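Local coordinates for phenazine-1-carboxylate N-methyltransferase (PDB 2IP2), which transfers a methyl group from S-adenosyl-L-methionine to phenazine-1-carboxylate, giving 5-methyl-phenazine-1-carboxylate on the way to the virulence pigment pyocyanine, at residues S153-L164 and R318-M328. Residues are numbered along the deposited sequence; the frame is centred on the assembly and turned at random.
Sequences SNLAFHEIPRLL and RIVDLPMETRM
Leu-163 pushes its CD1 methyl among Val-320, Leu-322 and Met-328, the apolar centre where helix 154-163 packs on the C-terminal beta hairpin of the Rossmann-like class I methyltransferase fold. Val-320 N to Met-328 O and Met-328 N to Val-320 O, both 2.8 Å, form a hydrogen-bonded antiparallel pair, with strand 314-322 the outermost of the sheet within this chain. The helix runs nearly along strand 326-328, their axes 17° apart. Leu-163 CD1 meets Val-320 CG1 tip to tip, whereas Leu-322 CD2 lies 3.3 Å from that CD1, tighter than normal van der Waals contact. With CG anti to the backbone N (chi1 177°) and the chain bending at its last torsion, Met-328 brings CE to 3.6 Å from Leu-163 CD1 and also against Leu-164 CD2. Ile-160 lays CG1 against Leu-322 CD1 and the Met-328 sulfur; beyond it, Ile-271 of strand 267-272 and Leu-181 of helix 180-188 continue the core.

Toward the hairpin turn, Ala-156 CB packs on Leu-322 CB at 4.2 Å. Pro-323 sets its CD against Ala-156 CA, 3.9 Å away, and its CB against Leu-155 CB. Leu-155 and Met-324 also touch Ala-9 and Ile-13 of the second subunit, respectively, so this end abuts the dimer interface. Nearby Ser-153 approaches Arg-241, a predicted S-adenosyl-L-methionine-binding residue.

At the polar edge by the helix C-terminus, Arg-318 bends at its third torsion and gives a hydrogen bond from NH1 to Leu-163 O, 3.2 Å; the oxygen lies near the guanidinium plane, but the nitrogen sits 40° out of the carbonyl plane.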
ATOM      1  N   SER A 153     -15.465 -10.052   7.632  1.00 45.46           N
ATOM      2  CA  SER A 153     -16.624  -9.156   7.785  1.00 47.26           C
ATOM      3  C   SER A 153     -17.705  -9.664   8.759  1.00 47.23           C
ATOM      4  O   SER A 153     -18.685  -8.969   9.019  1.00 47.67           O
ATOM      5  CB  SER A 153     -17.196  -8.798   6.406  1.00 47.73           C
ATOM      6  OG  SER A 153     -16.368  -7.806   5.791  1.00 51.37           O
ATOM      7  N   ASN A 154     -17.492 -10.853   9.329  1.00 46.94           N
ATOM      8  CA  ASN A 154     -18.270 -11.320  10.478  1.00 46.21           C
ATOM      9  C   ASN A 154     -18.133 -10.368  11.663  1.00 46.45           C
ATOM     10  O   ASN A 154     -18.964 -10.379  12.577  1.00 44.52           O
ATOM     11  CB  ASN A 154     -17.876 -12.761  10.873  1.00 46.30           C
ATOM     12  CG  ASN A 154     -18.420 -13.812   9.879  1.00 46.31           C
ATOM     13  OD1 ASN A 154     -19.098 -13.474   8.898  1.00 44.13           O
ATOM     14  ND2 ASN A 154     -18.106 -15.080  10.126  1.00 45.13           N
ATOM     15  N   LEU A 155     -17.095  -9.518  11.614  1.00 45.93           N
ATOM     16  CA  LEU A 155     -16.952  -8.429  12.584  1.00 45.64           C
ATOM     17  C   LEU A 155     -18.228  -7.579  12.622  1.00 44.18           C
ATOM     18  O   LEU A 155     -18.714  -7.220  13.701  1.00 44.88           O
ATOM     19  CB  LEU A 155     -15.724  -7.551  12.279  1.00 45.42           C
ATOM     20  CG  LEU A 155     -14.424  -7.798  13.054  1.00 48.33           C
ATOM     21  CD1 LEU A 155     -13.711  -9.079  12.630  1.00 52.62           C
ATOM     22  CD2 LEU A 155     -13.471  -6.609  12.946  1.00 46.12           C
ATOM     23  N   ALA A 156     -18.764  -7.259  11.453  1.00 41.68           N
ATOM     24  CA  ALA A 156     -19.940  -6.402  11.386  1.00 40.13           C
ATOM     25  C   ALA A 156     -21.164  -7.212  11.816  1.00 39.13           C
ATOM     26  O   ALA A 156     -21.986  -6.727  12.613  1.00 39.35           O
ATOM     27  CB  ALA A 156     -20.127  -5.841   9.996  1.00 39.20           C
ATOM     28  N   PHE A 157     -21.265  -8.441  11.303  1.00 36.25           N
ATOM     29  CA  PHE A 157     -22.416  -9.312  11.593  1.00 34.39           C
ATOM     30  C   PHE A 157     -22.584  -9.567  13.088  1.00 33.89           C
ATOM     31  O   PHE A 157     -23.704  -9.709  13.531  1.00 33.27           O
ATOM     32  CB  PHE A 157     -22.305 -10.672  10.884  1.00 32.96           C
ATOM     33  CG  PHE A 157     -22.513 -10.618   9.368  1.00 31.84           C
ATOM     34  CD1 PHE A 157     -23.011  -9.474   8.725  1.00 31.79           C
ATOM     35  CD2 PHE A 157     -22.192 -11.735   8.589  1.00 34.44           C
ATOM     36  CE1 PHE A 157     -23.197  -9.459   7.308  1.00 33.93           C
ATOM     37  CE2 PHE A 157     -22.376 -11.726   7.196  1.00 34.46           C
ATOM     38  CZ  PHE A 157     -22.872 -10.580   6.555  1.00 31.28           C
ATOM     39  N   HIS A 158     -21.483  -9.685  13.842  1.00 32.91           N
ATOM     40  CA  HIS A 158     -21.571  -9.984  15.263  1.00 34.33           C
ATOM     41  C   HIS A 158     -22.117  -8.803  16.041  1.00 34.63           C
ATOM     42  O   HIS A 158     -22.690  -8.994  17.131  1.00 34.57           O
ATOM     43  CB  HIS A 158     -20.226 -10.437  15.857  1.00 34.38           C
ATOM     44  CG  HIS A 158     -19.782 -11.792  15.384  1.00 38.06           C
ATOM     45  ND1 HIS A 158     -20.607 -12.897  15.397  1.00 41.29           N
ATOM     46  CD2 HIS A 158     -18.596 -12.219  14.891  1.00 42.90           C
ATOM     47  CE1 HIS A 158     -19.953 -13.946  14.935  1.00 44.66           C
ATOM     48  NE2 HIS A 158     -18.732 -13.560  14.607  1.00 44.86           N
ATOM     49  N   GLU A 159     -21.935  -7.591  15.502  1.00 35.03           N
ATOM     50  CA  GLU A 159     -22.561  -6.383  16.096  1.00 35.51           C
ATOM     51  C   GLU A 159     -24.054  -6.343  15.915  1.00 35.05           C
ATOM     52  O   GLU A 159     -24.736  -5.756  16.741  1.00 34.72           O
ATOM     53  CB  GLU A 159     -22.014  -5.073  15.538  1.00 36.30           C
ATOM     54  CG  GLU A 159     -20.783  -4.534  16.285  1.00 40.91           C
ATOM     55  CD  GLU A 159     -21.025  -4.302  17.769  1.00 45.41           C
ATOM     56  OE1 GLU A 159     -21.787  -3.368  18.180  1.00 46.02           O
ATOM     57  OE2 GLU A 159     -20.436  -5.086  18.536  1.00 50.81           O
ATOM     58  N   ILE A 160     -24.566  -6.940  14.846  1.00 34.21           N
ATOM     59  CA  ILE A 160     -25.999  -6.800  14.537  1.00 33.82           C
ATOM     60  C   ILE A 160     -26.943  -7.235  15.694  1.00 34.14           C
ATOM     61  O   ILE A 160     -27.803  -6.444  16.149  1.00 34.91           O
ATOM     62  CB  ILE A 160     -26.353  -7.401  13.140  1.00 34.17           C
ATOM     63  CG1 ILE A 160     -25.844  -6.438  12.065  1.00 37.09           C
ATOM     64  CG2 ILE A 160     -27.867  -7.563  12.946  1.00 29.13           C
ATOM     65  CD1 ILE A 160     -25.813  -7.020  10.712  1.00 39.65           C
ATOM     66  N   PRO A 161     -26.789  -8.476  16.195  1.00 35.25           N
ATOM     67  CA  PRO A 161     -27.658  -8.890  17.306  1.00 35.09           C
ATOM     68  C   PRO A 161     -27.357  -8.193  18.639  1.00 36.89           C
ATOM     69  O   PRO A 161     -28.105  -8.425  19.613  1.00 36.17           O
ATOM     70  CB  PRO A 161     -27.378 -10.380  17.428  1.00 36.23           C
ATOM     71  CG  PRO A 161     -25.945 -10.520  16.915  1.00 34.55           C
ATOM     72  CD  PRO A 161     -25.873  -9.559  15.776  1.00 34.47           C
ATOM     73  N   ARG A 162     -26.267  -7.414  18.707  1.00 37.60           N
ATOM     74  CA  ARG A 162     -26.013  -6.522  19.859  1.00 39.90           C
ATOM     75  C   ARG A 162     -26.767  -5.206  19.686  1.00 39.89           C
ATOM     76  O   ARG A 162     -27.129  -4.578  20.676  1.00 41.63           O
ATOM     77  CB  ARG A 162     -24.517  -6.215  20.067  1.00 40.52           C
ATOM     78  CG  ARG A 162     -23.623  -7.432  20.390  1.00 42.17           C
ATOM     79  CD  ARG A 162     -22.134  -7.051  20.639  1.00 44.44           C
ATOM     80  NE  ARG A 162     -21.251  -8.226  20.532  1.00 50.35           N
ATOM     81  CZ  ARG A 162     -20.299  -8.397  19.599  1.00 52.95           C
ATOM     82  NH1 ARG A 162     -20.052  -7.454  18.687  1.00 52.91           N
ATOM     83  NH2 ARG A 162     -19.574  -9.519  19.579  1.00 52.96           N
ATOM     84  N   LEU A 163     -26.994  -4.771  18.446  1.00 38.83           N
ATOM     85  CA  LEU A 163     -27.762  -3.523  18.208  1.00 37.21           C
ATOM     86  C   LEU A 163     -29.274  -3.752  18.070  1.00 36.61           C
ATOM     87  O   LEU A 163     -30.065  -2.852  18.356  1.00 37.26           O
ATOM     88  CB  LEU A 163     -27.260  -2.800  16.959  1.00 37.57           C
ATOM     89  CG  LEU A 163     -25.844  -2.223  16.896  1.00 38.15           C
ATOM     90  CD1 LEU A 163     -25.428  -2.138  15.406  1.00 38.77           C
ATOM     91  CD2 LEU A 163     -25.717  -0.830  17.564  1.00 39.29           C
ATOM     92  N   LEU A 164     -29.678  -4.926  17.612  1.00 34.95           N
ATOM     93  CA  LEU A 164     -31.088  -5.233  17.472  1.00 34.78           C
ATOM     94  C   LEU A 164     -31.442  -6.335  18.442  1.00 36.07           C
ATOM     95  O   LEU A 164     -30.614  -7.190  18.743  1.00 35.89           O
ATOM     96  CB  LEU A 164     -31.430  -5.671  16.028  1.00 33.83           C
ATOM     97  CG  LEU A 164     -30.949  -4.844  14.816  1.00 36.24           C
ATOM     98  CD1 LEU A 164     -31.658  -5.269  13.554  1.00 31.43           C
ATOM     99  CD2 LEU A 164     -31.198  -3.376  14.973  1.00 34.15           C
ATOM    100  N   ARG A 318     -33.230   4.354  11.962  1.00 37.84           N
ATOM    101  CA  ARG A 318     -31.910   4.413  12.558  1.00 37.66           C
ATOM    102  C   ARG A 318     -30.900   4.181  11.489  1.00 36.29           C
ATOM    103  O   ARG A 318     -31.126   3.331  10.635  1.00 35.16           O
ATOM    104  CB  ARG A 318     -31.739   3.212  13.470  1.00 38.10           C
ATOM    105  CG  ARG A 318     -31.658   3.466  14.857  1.00 38.76           C
ATOM    106  CD  ARG A 318     -31.753   2.119  15.521  1.00 39.53           C
ATOM    107  NE  ARG A 318     -30.507   1.821  16.195  1.00 39.65           N
ATOM    108  CZ  ARG A 318     -30.311   0.738  16.916  1.00 36.48           C
ATOM    109  NH1 ARG A 318     -31.282  -0.154  17.046  1.00 40.21           N
ATOM    110  NH2 ARG A 318     -29.140   0.571  17.504  1.00 40.96           N
ATOM    111  N   ILE A 319     -29.758   4.867  11.576  1.00 34.78           N
ATOM    112  CA  ILE A 319     -28.598   4.492  10.769  1.00 34.10           C
ATOM    113  C   ILE A 319     -27.452   4.281  11.715  1.00 33.73           C
ATOM    114  O   ILE A 319     -27.151   5.175  12.529  1.00 33.43           O
ATOM    115  CB  ILE A 319     -28.236   5.596   9.736  1.00 34.38           C
ATOM    116  CG1 ILE A 319     -29.443   5.885   8.841  1.00 33.69           C
ATOM    117  CG2 ILE A 319     -26.975   5.210   8.895  1.00 35.80           C
ATOM    118  CD1 ILE A 319     -29.223   7.069   7.884  1.00 33.42           C
ATOM    119  N   VAL A 320     -26.780   3.131  11.608  1.00 32.78           N
ATOM    120  CA  VAL A 320     -25.653   2.828  12.507  1.00 32.88           C
ATOM    121  C   VAL A 320     -24.400   2.506  11.682  1.00 33.44           C
ATOM    122  O   VAL A 320     -24.487   1.741  10.711  1.00 33.46           O
ATOM    123  CB  VAL A 320     -26.006   1.620  13.448  1.00 32.72           C
ATOM    124  CG1 VAL A 320     -24.804   1.193  14.361  1.00 31.72           C
ATOM    125  CG2 VAL A 320     -27.225   1.904  14.287  1.00 33.27           C
ATOM    126  N   ASP A 321     -23.249   3.074  12.056  1.00 32.80           N
ATOM    127  CA  ASP A 321     -21.972   2.714  11.451  1.00 32.73           C
ATOM    128  C   ASP A 321     -21.425   1.468  12.084  1.00 33.53           C
ATOM    129  O   ASP A 321     -21.127   1.453  13.298  1.00 32.98           O
ATOM    130  CB  ASP A 321     -20.956   3.849  11.607  1.00 34.39           C
ATOM    131  CG  ASP A 321     -21.313   5.074  10.772  1.00 36.35           C
ATOM    132  OD1 ASP A 321     -22.202   4.953   9.917  1.00 40.79           O
ATOM    133  OD2 ASP A 321     -20.694   6.140  10.955  1.00 42.39           O
ATOM    134  N   LEU A 322     -21.288   0.425  11.272  1.00 33.23           N
ATOM    135  CA  LEU A 322     -20.725  -0.863  11.730  1.00 33.39           C
ATOM    136  C   LEU A 322     -19.234  -0.988  11.360  1.00 34.04           C
ATOM    137  O   LEU A 322     -18.710  -0.171  10.602  1.00 32.85           O
ATOM    138  CB  LEU A 322     -21.534  -2.054  11.150  1.00 32.50           C
ATOM    139  CG  LEU A 322     -23.058  -2.199  11.284  1.00 33.11           C
ATOM    140  CD1 LEU A 322     -23.506  -3.363  10.349  1.00 28.52           C
ATOM    141  CD2 LEU A 322     -23.475  -2.494  12.735  1.00 34.52           C
ATOM    142  N   PRO A 323     -18.532  -2.013  11.896  1.00 34.88           N
ATOM    143  CA  PRO A 323     -17.133  -2.197  11.479  1.00 36.16           C
ATOM    144  C   PRO A 323     -16.926  -2.363   9.978  1.00 37.97           C
ATOM    145  O   PRO A 323     -17.844  -2.785   9.249  1.00 37.04           O
ATOM    146  CB  PRO A 323     -16.693  -3.488  12.223  1.00 36.20           C
ATOM    147  CG  PRO A 323     -17.608  -3.601  13.382  1.00 35.01           C
ATOM    148  CD  PRO A 323     -18.943  -2.992  12.926  1.00 35.35           C
ATOM    149  N   MET A 324     -15.696  -2.037   9.547  1.00 38.60           N
ATOM    150  CA  MET A 324     -15.222  -2.194   8.185  1.00 40.73           C
ATOM    151  C   MET A 324     -16.102  -1.473   7.192  1.00 39.56           C
ATOM    152  O   MET A 324     -16.548  -2.061   6.193  1.00 39.17           O
ATOM    153  CB  MET A 324     -15.097  -3.668   7.837  1.00 40.70           C
ATOM    154  CG  MET A 324     -14.610  -4.464   9.038  1.00 44.94           C
ATOM    155  SD  MET A 324     -13.575  -5.821   8.539  1.00 51.61           S
ATOM    156  CE  MET A 324     -13.057  -5.255   6.885  1.00 49.58           C
ATOM    157  N   GLU A 325     -16.368  -0.198   7.501  1.00 37.34           N
ATOM    158  CA  GLU A 325     -17.072   0.705   6.609  1.00 36.07           C
ATOM    159  C   GLU A 325     -18.457   0.187   6.161  1.00 34.12           C
ATOM    160  O   GLU A 325     -18.911   0.513   5.069  1.00 34.65           O
ATOM    161  CB  GLU A 325     -16.188   1.112   5.394  1.00 35.96           C
ATOM    162  CG  GLU A 325     -14.908   1.914   5.730  1.00 38.90           C
ATOM    163  CD  GLU A 325     -15.177   3.276   6.383  1.00 43.55           C
ATOM    164  OE1 GLU A 325     -16.218   3.892   6.072  1.00 44.65           O
ATOM    165  OE2 GLU A 325     -14.341   3.731   7.190  1.00 43.63           O
ATOM    166  N   THR A 326     -19.154  -0.564   7.018  1.00 31.75           N
ATOM    167  CA  THR A 326     -20.493  -1.050   6.603  1.00 28.97           C
ATOM    168  C   THR A 326     -21.569  -0.301   7.375  1.00 28.83           C
ATOM    169  O   THR A 326     -21.309   0.224   8.452  1.00 29.55           O
ATOM    170  CB  THR A 326     -20.690  -2.599   6.735  0.50 30.18           C
ATOM    171  OG1 THR A 326     -22.087  -2.932   6.926  0.50 29.32           O
ATOM    172  CG2 THR A 326     -19.934  -3.146   7.869  0.50 29.81           C
ATOM    173  N   ARG A 327     -22.753  -0.208   6.797  1.00 27.91           N
ATOM    174  CA  ARG A 327     -23.810   0.592   7.422  1.00 28.15           C
ATOM    175  C   ARG A 327     -24.932  -0.331   7.767  1.00 27.53           C
ATOM    176  O   ARG A 327     -25.185  -1.294   7.029  1.00 26.44           O
ATOM    177  CB  ARG A 327     -24.363   1.584   6.440  1.00 28.69           C
ATOM    178  CG  ARG A 327     -24.543   2.934   7.027  1.00 35.22           C
ATOM    179  CD  ARG A 327     -23.574   3.856   6.302  1.00 41.68           C
ATOM    180  NE  ARG A 327     -22.878   4.752   7.209  1.00 48.79           N
ATOM    181  CZ  ARG A 327     -22.034   5.703   6.808  1.00 47.83           C
ATOM    182  NH1 ARG A 327     -21.781   5.905   5.516  1.00 44.45           N
ATOM    183  NH2 ARG A 327     -21.454   6.458   7.708  1.00 50.16           N
ATOM    184  N   MET A 328     -25.657  -0.004   8.835  1.00 28.01           N
ATOM    185  CA  MET A 328     -26.888  -0.751   9.135  1.00 29.73           C
ATOM    186  C   MET A 328     -27.988   0.294   9.071  1.00 29.40           C
ATOM    187  O   MET A 328     -27.933   1.263   9.816  1.00 30.58           O
ATOM    188  CB  MET A 328     -26.855  -1.384  10.524  1.00 29.58           C
ATOM    189  CG  MET A 328     -28.208  -2.129  10.875  1.00 32.26           C
ATOM    190  SD  MET A 328     -28.186  -2.891  12.520  1.00 34.75           S
ATOM    191  CE  MET A 328     -28.436  -1.429  13.537  1.00 33.14           C
TER